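Local coordinates for protein ethanolamine kinase Pv091845 (Plasmodium vivax, PDB 2QG7) that probably phosphorylates ethanolamine, the first step in making phosphatidylethanolamine from ethanolamine, at residues N79-N83 and E84-Y88; C159-N163 and K164-K168; Y171-T175 and N176-E180. All blocks are in the same frame, centred on the assembly; numbering follows the deposited sequence.

The three contacts lie in or beside the five-stranded antiparallel sheet of what, by family, is a kinase-like N-terminal lobe. Interaction 3 is the hairpin at one border of that sheet, and the other two flank it, their centres about 17 Å (interaction 1) and about 16 Å (interaction 2) from its own. Interaction 1 touches its turn, where N79 ND2 probably donates to N176 O over 2.8 Å. Interaction 2 adjoins it in sequence, since the end of helix 151-163 leads through 164-168 into strand 170-174. Interactions 1 and 2 do not meet, their nearest atoms being about 19 Å apart.

Interaction 1. Residues N79-N83 and E84-Y88; sequences NVFEN and EKTLY
N83 and T86 carry the polar part of this local contact, in which the chain passes from the loop 79-83 into the first turn of helix 84-98. Two hydrogen bonds grip N83 OD1. T86 N donates to N83 OD1 over 2.8 Å, arriving almost in line with the carbonyl bond, and T86 OG1 donates to N83 OD1, also at 2.8 Å. The hydroxyl comes from above the amide plane, 51° out of it, so the two donors approach the oxygen from clearly different directions and together limit rotation of the amide. The N83 side chain reaches them because its CG sits between its own backbone N and carbonyl carbon (chi1 49°), which swings OD1 back over the start of the helix. The backbone adds a weaker bond from L87 N to N83 O at 3.3 Å. One turn on, Y88 OH donates a weak 2.7 Å bond to E84 OE1, and the same hydroxyl also bonds I115 N on strand 112-116.

Apolar contact is made by the F81 ring. One of its faces is met by L87 CA, 4.1 Å from the centroid and only 16° off the ring normal, a CH-pi contact. The L87 side chain crosses that of F81 at about a right angle, bringing L87 CD1 to 3.6 Å from F81 CE1. Across the ring from CE1, F81 CD2 lies 4.2 Å from the methyl T86 CG2. F81 and L87 both go on to touch L140 of strand 136-141, so the helix start is packed against the sheet.

An asparagine whose side-chain oxygen accepts a hydrogen bond from the backbone N-H three residues ahead is the classical N-cap, here that of helix 84-98.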
loop_
_atom_site.group_PDB
_atom_site.type_symbol
_atom_site.label_atom_id
_atom_site.label_comp_id
_atom_site.label_asym_id
_atom_site.label_seq_id
_atom_site.Cartn_x
_atom_site.Cartn_y
_atom_site.Cartn_z
ATOM N N ASN D 79 -8.962 8.347 27.895
ATOM C CA ASN D 79 -10.005 8.004 26.913
ATOM C C ASN D 79 -9.839 6.626 26.268
ATOM O O ASN D 79 -10.474 6.330 25.248
ATOM C CB ASN D 79 -10.198 9.110 25.864
ATOM C CG ASN D 79 -10.636 10.438 26.481
ATOM O OD1 ASN D 79 -11.421 10.478 27.442
ATOM N ND2 ASN D 79 -10.121 11.533 25.927
ATOM N N VAL D 80 -8.992 5.779 26.861
ATOM C CA VAL D 80 -8.932 4.371 26.455
ATOM C C VAL D 80 -9.769 3.571 27.448
ATOM O O VAL D 80 -9.550 3.649 28.660
ATOM C CB VAL D 80 -7.498 3.820 26.346
ATOM C CG1 VAL D 80 -7.517 2.401 25.746
ATOM C CG2 VAL D 80 -6.638 4.742 25.494
ATOM N N PHE D 81 -10.747 2.839 26.909
ATOM C CA PHE D 81 -11.797 2.186 27.702
ATOM C C PHE D 81 -11.766 0.661 27.557
ATOM O O PHE D 81 -11.370 0.143 26.517
ATOM C CB PHE D 81 -13.182 2.757 27.339
ATOM C CG PHE D 81 -13.344 4.208 27.716
ATOM C CD1 PHE D 81 -13.242 5.211 26.749
ATOM C CD2 PHE D 81 -13.581 4.575 29.030
ATOM C CE1 PHE D 81 -13.379 6.556 27.087
ATOM C CE2 PHE D 81 -13.712 5.910 29.384
ATOM C CZ PHE D 81 -13.609 6.905 28.410
ATOM N N GLU D 82 -12.153 -0.041 28.619
ATOM C CA GLU D 82 -12.160 -1.505 28.626
ATOM C C GLU D 82 -13.186 -2.085 27.621
ATOM O O GLU D 82 -12.890 -3.042 26.884
ATOM C CB GLU D 82 -12.394 -2.009 30.067
ATOM C CG GLU D 82 -13.207 -3.300 30.188
ATOM C CD GLU D 82 -13.573 -3.611 31.633
ATOM O OE1 GLU D 82 -14.735 -3.365 32.050
ATOM O OE2 GLU D 82 -12.676 -4.104 32.346
ATOM N N ASN D 83 -14.376 -1.485 27.595
ATOM C CA ASN D 83 -15.450 -1.877 26.690
ATOM C C ASN D 83 -16.369 -0.697 26.400
ATOM O O ASN D 83 -16.126 0.416 26.869
ATOM C CB ASN D 83 -16.250 -3.069 27.242
ATOM C CG ASN D 83 -16.683 -2.884 28.697
ATOM O OD1 ASN D 83 -17.298 -1.869 29.063
ATOM N ND2 ASN D 83 -16.374 -3.883 29.534
ATOM N N GLU D 84 -17.421 -0.963 25.618
ATOM C CA GLU D 84 -18.442 0.022 25.263
ATOM C C GLU D 84 -19.265 0.495 26.462
ATOM O O GLU D 84 -19.738 1.622 26.475
ATOM C CB GLU D 84 -19.369 -0.574 24.206
ATOM C CG GLU D 84 -20.043 0.447 23.299
ATOM C CD GLU D 84 -20.569 -0.176 21.979
ATOM O OE1 GLU D 84 -21.786 -0.002 21.667
ATOM O OE2 GLU D 84 -19.761 -0.828 21.260
ATOM N N LYS D 85 -19.435 -0.370 27.457
ATOM C CA LYS D 85 -20.248 -0.073 28.633
ATOM C C LYS D 85 -19.526 0.876 29.609
ATOM O O LYS D 85 -20.155 1.746 30.261
ATOM C CB LYS D 85 -20.619 -1.378 29.350
ATOM C CG LYS D 85 -21.488 -1.169 30.589
ATOM C CD LYS D 85 -21.694 -2.460 31.336
ATOM C CE LYS D 85 -22.378 -2.147 32.697
ATOM N NZ LYS D 85 -22.850 -3.478 33.344
ATOM N N THR D 86 -18.210 0.680 29.719
ATOM C CA THR D 86 -17.343 1.564 30.493
ATOM C C THR D 86 -17.301 2.984 29.872
ATOM O O THR D 86 -17.327 3.980 30.597
ATOM C CB THR D 86 -15.914 0.963 30.674
ATOM O OG1 THR D 86 -16.015 -0.396 31.114
ATOM C CG2 THR D 86 -15.123 1.749 31.726
ATOM N N LEU D 87 -17.262 3.048 28.540
ATOM C CA LEU D 87 -17.326 4.304 27.778
ATOM C C LEU D 87 -18.570 5.122 28.115
ATOM O O LEU D 87 -18.465 6.289 28.519
ATOM C CB LEU D 87 -17.289 4.000 26.277
ATOM C CG LEU D 87 -17.603 5.144 25.317
ATOM C CD1 LEU D 87 -16.487 6.214 25.364
ATOM C CD2 LEU D 87 -17.766 4.594 23.927
ATOM N N TYR D 88 -19.731 4.464 27.972
ATOM C CA TYR D 88 -21.036 5.039 28.252
ATOM C C TYR D 88 -21.197 5.505 29.686
ATOM O O TYR D 88 -21.907 6.482 29.935
ATOM C CB TYR D 88 -22.161 4.057 27.887
ATOM C CG TYR D 88 -22.220 3.645 26.434
ATOM C CD1 TYR D 88 -22.829 2.458 26.052
ATOM C CD2 TYR D 88 -21.678 4.448 25.426
ATOM C CE1 TYR D 88 -22.896 2.074 24.690
ATOM C CE2 TYR D 88 -21.732 4.070 24.065
ATOM C CZ TYR D 88 -22.340 2.888 23.716
ATOM O OH TYR D 88 -22.379 2.527 22.390
#

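Interaction 2. Residues C159-N163 and K164-K168; sequences CILYN and KNIAK
L161 O accepts a short bond from I166 N, 2.8 Å and nearly straight at the proton (173°). Together with the weak N165 N to Y162 O bond at 3.1 Å and the positive phi of N165 (69°), it defines a Schellman motif closing helix 151-163. A167 N adds a weak 3.2 Å bond to L161 O, so this oxygen serves two successive amides of the departing chain, while K164 N completes the last turn by bonding I160 O. A water donates to Y162 O at 3.1 Å and, weakly, to A167 O, bridging helix and loop. That A167 O also receives a CA-H...O contact from Y162 CA (3.4 Å), and it lies at the edge of the Y162 ring.

Apolar packing completes the contact. A167 CB meets L161 CB at 3.4 Å. I166, its CG1 lodged between backbone N and carbonyl carbon (chi1 46°), turns its long branch back toward L161; both side chains also touch L209 of helix 196-210. The I166 and L161 side chains cross at a slant and tightly, I166 CD1 standing 3.3 Å from L161 CD2.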
loop_
_atom_site.group_PDB
_atom_site.type_symbol
_atom_site.label_atom_id
_atom_site.label_comp_id
_atom_site.label_asym_id
_atom_site.label_seq_id
_atom_site.Cartn_x
_atom_site.Cartn_y
_atom_site.Cartn_z
ATOM N N CYS D 159 -14.901 29.024 17.380
ATOM C CA CYS D 159 -15.911 30.057 17.597
ATOM C C CYS D 159 -16.038 30.980 16.390
ATOM O O CYS D 159 -17.162 31.328 16.025
ATOM C CB CYS D 159 -15.684 30.848 18.908
ATOM S SG CYS D 159 -14.301 32.051 18.833
ATOM N N ILE D 160 -14.904 31.348 15.770
ATOM C CA ILE D 160 -14.941 32.014 14.461
ATOM C C ILE D 160 -15.857 31.265 13.459
ATOM O O ILE D 160 -16.720 31.853 12.827
ATOM C CB ILE D 160 -13.510 32.210 13.864
ATOM C CG1 ILE D 160 -12.624 33.073 14.792
ATOM C CG2 ILE D 160 -13.581 32.839 12.482
ATOM C CD1 ILE D 160 -11.081 32.971 14.518
ATOM N N LEU D 161 -15.684 29.950 13.352
ATOM C CA LEU D 161 -16.439 29.145 12.396
ATOM C C LEU D 161 -17.931 29.066 12.710
ATOM O O LEU D 161 -18.753 29.034 11.808
ATOM C CB LEU D 161 -15.840 27.733 12.317
ATOM C CG LEU D 161 -14.375 27.527 11.918
ATOM C CD1 LEU D 161 -13.851 26.232 12.509
ATOM C CD2 LEU D 161 -14.196 27.589 10.426
ATOM N N TYR D 162 -18.253 28.973 13.993
ATOM C CA TYR D 162 -19.621 28.957 14.484
ATOM C C TYR D 162 -20.343 30.309 14.244
ATOM O O TYR D 162 -21.509 30.366 13.805
ATOM C CB TYR D 162 -19.621 28.595 15.974
ATOM C CG TYR D 162 -20.976 28.788 16.616
ATOM C CD1 TYR D 162 -22.033 27.926 16.303
ATOM C CD2 TYR D 162 -21.226 29.870 17.490
ATOM C CE1 TYR D 162 -23.294 28.111 16.841
ATOM C CE2 TYR D 162 -22.489 30.059 18.042
ATOM C CZ TYR D 162 -23.508 29.163 17.712
ATOM O OH TYR D 162 -24.762 29.289 18.245
ATOM N N ASN D 163 -19.639 31.397 14.535
ATOM C CA ASN D 163 -20.136 32.744 14.289
ATOM C C ASN D 163 -20.300 33.050 12.807
ATOM O O ASN D 163 -21.146 33.870 12.430
ATOM C CB ASN D 163 -19.206 33.766 14.954
ATOM C CG ASN D 163 -19.230 33.662 16.484
ATOM O OD1 ASN D 163 -20.267 33.308 17.090
ATOM N ND2 ASN D 163 -18.095 33.970 17.115
ATOM N N LYS D 164 -19.495 32.378 11.972
ATOM C CA LYS D 164 -19.572 32.511 10.520
ATOM C C LYS D 164 -20.436 31.420 9.893
ATOM O O LYS D 164 -20.578 31.340 8.671
ATOM C CB LYS D 164 -18.171 32.526 9.918
ATOM C CG LYS D 164 -17.273 33.654 10.407
ATOM C CD LYS D 164 -17.769 35.021 9.927
ATOM C CE LYS D 164 -17.125 36.177 10.771
ATOM N NZ LYS D 164 -17.519 37.523 10.163
ATOM N N ASN D 165 -21.015 30.581 10.753
ATOM C CA ASN D 165 -21.992 29.576 10.350
ATOM C C ASN D 165 -21.477 28.422 9.511
ATOM O O ASN D 165 -22.132 28.034 8.553
ATOM C CB ASN D 165 -23.198 30.242 9.675
ATOM C CG ASN D 165 -23.918 31.201 10.617
ATOM O OD1 ASN D 165 -23.314 32.138 11.162
ATOM N ND2 ASN D 165 -25.200 30.948 10.851
ATOM N N ILE D 166 -20.322 27.856 9.865
ATOM C CA ILE D 166 -19.818 26.666 9.143
ATOM C C ILE D 166 -19.484 25.508 10.093
ATOM O O ILE D 166 -19.498 24.337 9.687
ATOM C CB ILE D 166 -18.626 26.985 8.231
ATOM C CG1 ILE D 166 -17.613 27.846 8.990
ATOM C CG2 ILE D 166 -19.102 27.678 6.896
ATOM C CD1 ILE D 166 -16.466 28.294 8.077
ATOM N N ALA D 167 -19.202 25.871 11.353
ATOM C CA ALA D 167 -19.106 24.921 12.458
ATOM C C ALA D 167 -20.365 24.990 13.338
ATOM O O ALA D 167 -21.009 26.046 13.459
ATOM C CB ALA D 167 -17.840 25.165 13.292
ATOM N N LYS D 168 -20.728 23.855 13.932
ATOM C CA LYS D 168 -21.814 23.783 14.908
ATOM C C LYS D 168 -21.323 24.292 16.264
ATOM O O LYS D 168 -20.112 24.596 16.438
ATOM C CB LYS D 168 -22.351 22.357 14.990
ATOM C CG LYS D 168 -23.185 21.955 13.787
ATOM C CD LYS D 168 -24.662 22.256 14.041
ATOM C CE LYS D 168 -25.281 23.027 12.871
ATOM N NZ LYS D 168 -25.106 22.286 11.562
HETATM O O HOH W 1 -23.568 28.149 13.364
#

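Interaction 3. Residues Y171-T175 and N176-E180; sequences YVFFT and NGRIE
F174 folds its ring back across G177 on the paired strand, and the glycine, lacking a side chain, forms the hollow that takes it. With chi1 at 42°, the ring lies flat on the backbone: G177 O stands 3.3 Å above the ring plane, over its centre, and F174 CE1 comes within 3.5 Å of G177 CA. I179 CG1 then fills the ring's in-plane edge, 3.9 Å from F174 CE2.

The strands run almost exactly antiparallel (178°), joined by a type I turn from F174 to G177. At the open end of the hairpin, away from the turn, Y171 and V172 both face I179 in a classic beta bulge: I179 O accepts from both Y171 N (2.6 Å) and V172 N (3.2 Å). The opposite face carries F173 and R178. R178 lies alongside F173, its guanidinium inclined 64° to the ring, and R178 NH2 forms an in-plane salt bridge to E180 OE1 at 3.0 Å.

R178 NH1 also pairs with E154 of helix 151-163, and E180 OE2 with R139. F174 and I179 pack on V94 and Y98 of helix 84-98, and V172 on Y98, the F174 ring stacking with that of Y98, while strand 177-181 lies between border strand 170-174 and strand 136-141.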
loop_
_atom_site.group_PDB
_atom_site.type_symbol
_atom_site.label_atom_id
_atom_site.label_comp_id
_atom_site.label_asym_id
_atom_site.label_seq_id
_atom_site.Cartn_x
_atom_site.Cartn_y
_atom_site.Cartn_z
ATOM N N TYR D 171 -20.555 23.314 23.279
ATOM C CA TYR D 171 -21.107 23.761 24.564
ATOM C C TYR D 171 -20.053 23.862 25.684
ATOM O O TYR D 171 -19.939 24.912 26.344
ATOM C CB TYR D 171 -22.237 22.830 24.968
ATOM C CG TYR D 171 -23.391 22.785 23.989
ATOM C CD1 TYR D 171 -24.266 23.868 23.864
ATOM C CD2 TYR D 171 -23.630 21.649 23.209
ATOM C CE1 TYR D 171 -25.336 23.823 22.974
ATOM C CE2 TYR D 171 -24.706 21.593 22.309
ATOM C CZ TYR D 171 -25.556 22.687 22.208
ATOM O OH TYR D 171 -26.617 22.669 21.329
ATOM N N VAL D 172 -19.270 22.786 25.880
ATOM C CA VAL D 172 -18.272 22.722 26.962
ATOM C C VAL D 172 -16.913 22.174 26.490
ATOM O O VAL D 172 -16.858 21.205 25.745
ATOM C CB VAL D 172 -18.767 21.849 28.178
ATOM C CG1 VAL D 172 -17.753 21.893 29.312
ATOM C CG2 VAL D 172 -20.143 22.291 28.665
ATOM N N PHE D 173 -15.829 22.805 26.956
ATOM C CA PHE D 173 -14.469 22.338 26.697
ATOM C C PHE D 173 -13.850 21.781 27.989
ATOM O O PHE D 173 -13.907 22.437 29.028
ATOM C CB PHE D 173 -13.574 23.471 26.152
ATOM C CG PHE D 173 -13.980 24.000 24.791
ATOM C CD1 PHE D 173 -14.846 25.097 24.683
ATOM C CD2 PHE D 173 -13.475 23.426 23.624
ATOM C CE1 PHE D 173 -15.225 25.606 23.438
ATOM C CE2 PHE D 173 -13.844 23.913 22.342
ATOM C CZ PHE D 173 -14.718 25.009 22.252
ATOM N N PHE D 174 -13.273 20.573 27.922
ATOM C CA PHE D 174 -12.483 20.019 29.030
ATOM C C PHE D 174 -11.202 19.375 28.523
ATOM O O PHE D 174 -11.064 19.104 27.318
ATOM C CB PHE D 174 -13.297 19.054 29.922
ATOM C CG PHE D 174 -14.208 18.093 29.165
ATOM C CD1 PHE D 174 -13.788 16.796 28.878
ATOM C CD2 PHE D 174 -15.484 18.480 28.768
ATOM C CE1 PHE D 174 -14.609 15.911 28.202
ATOM C CE2 PHE D 174 -16.323 17.588 28.095
ATOM C CZ PHE D 174 -15.881 16.304 27.812
ATOM N N THR D 175 -10.261 19.126 29.437
ATOM C CA THR D 175 -8.876 18.812 29.006
ATOM C C THR D 175 -8.743 17.573 28.139
ATOM O O THR D 175 -7.682 17.353 27.513
ATOM C CB THR D 175 -7.856 18.718 30.181
ATOM O OG1 THR D 175 -8.311 17.736 31.135
ATOM C CG2 THR D 175 -7.697 20.091 30.859
ATOM N N ASN D 176 -9.815 16.774 28.081
ATOM C CA ASN D 176 -9.744 15.490 27.388
ATOM C C ASN D 176 -10.903 15.274 26.393
ATOM O O ASN D 176 -11.027 14.221 25.754
ATOM C CB ASN D 176 -9.557 14.348 28.413
ATOM C CG ASN D 176 -10.831 14.034 29.195
ATOM O OD1 ASN D 176 -11.444 13.009 28.971
ATOM N ND2 ASN D 176 -11.236 14.920 30.090
ATOM N N GLY D 177 -11.722 16.304 26.222
ATOM C CA GLY D 177 -12.790 16.221 25.250
ATOM C C GLY D 177 -13.680 17.415 25.281
ATOM O O GLY D 177 -13.342 18.435 25.893
ATOM N N ARG D 178 -14.832 17.294 24.629
ATOM C CA ARG D 178 -15.822 18.378 24.620
ATOM C C ARG D 178 -17.252 17.884 24.425
ATOM O O ARG D 178 -17.482 16.734 24.001
ATOM C CB ARG D 178 -15.497 19.390 23.508
ATOM C CG ARG D 178 -15.778 18.854 22.099
ATOM C CD ARG D 178 -15.653 19.929 21.066
ATOM N NE ARG D 178 -14.271 20.156 20.709
ATOM C CZ ARG D 178 -13.779 20.048 19.475
ATOM N NH1 ARG D 178 -12.487 20.291 19.280
ATOM N NH2 ARG D 178 -14.561 19.712 18.445
ATOM N N ILE D 179 -18.207 18.772 24.711
ATOM C CA ILE D 179 -19.618 18.515 24.423
ATOM C C ILE D 179 -20.104 19.503 23.361
ATOM O O ILE D 179 -20.066 20.730 23.552
ATOM C CB ILE D 179 -20.557 18.595 25.681
ATOM C CG1 ILE D 179 -19.984 17.789 26.859
ATOM C CG2 ILE D 179 -21.953 18.083 25.317
ATOM C CD1 ILE D 179 -20.659 18.086 28.226
ATOM N N GLU D 180 -20.583 18.960 22.251
ATOM C CA GLU D 180 -20.930 19.779 21.102
ATOM C C GLU D 180 -22.295 19.401 20.546
ATOM O O GLU D 180 -22.864 18.359 20.885
ATOM C CB GLU D 180 -19.819 19.716 20.022
ATOM C CG GLU D 180 -19.621 18.338 19.405
ATOM C CD GLU D 180 -18.414 18.223 18.467
ATOM O OE1 GLU D 180 -17.302 18.668 18.809
ATOM O OE2 GLU D 180 -18.574 17.635 17.374
#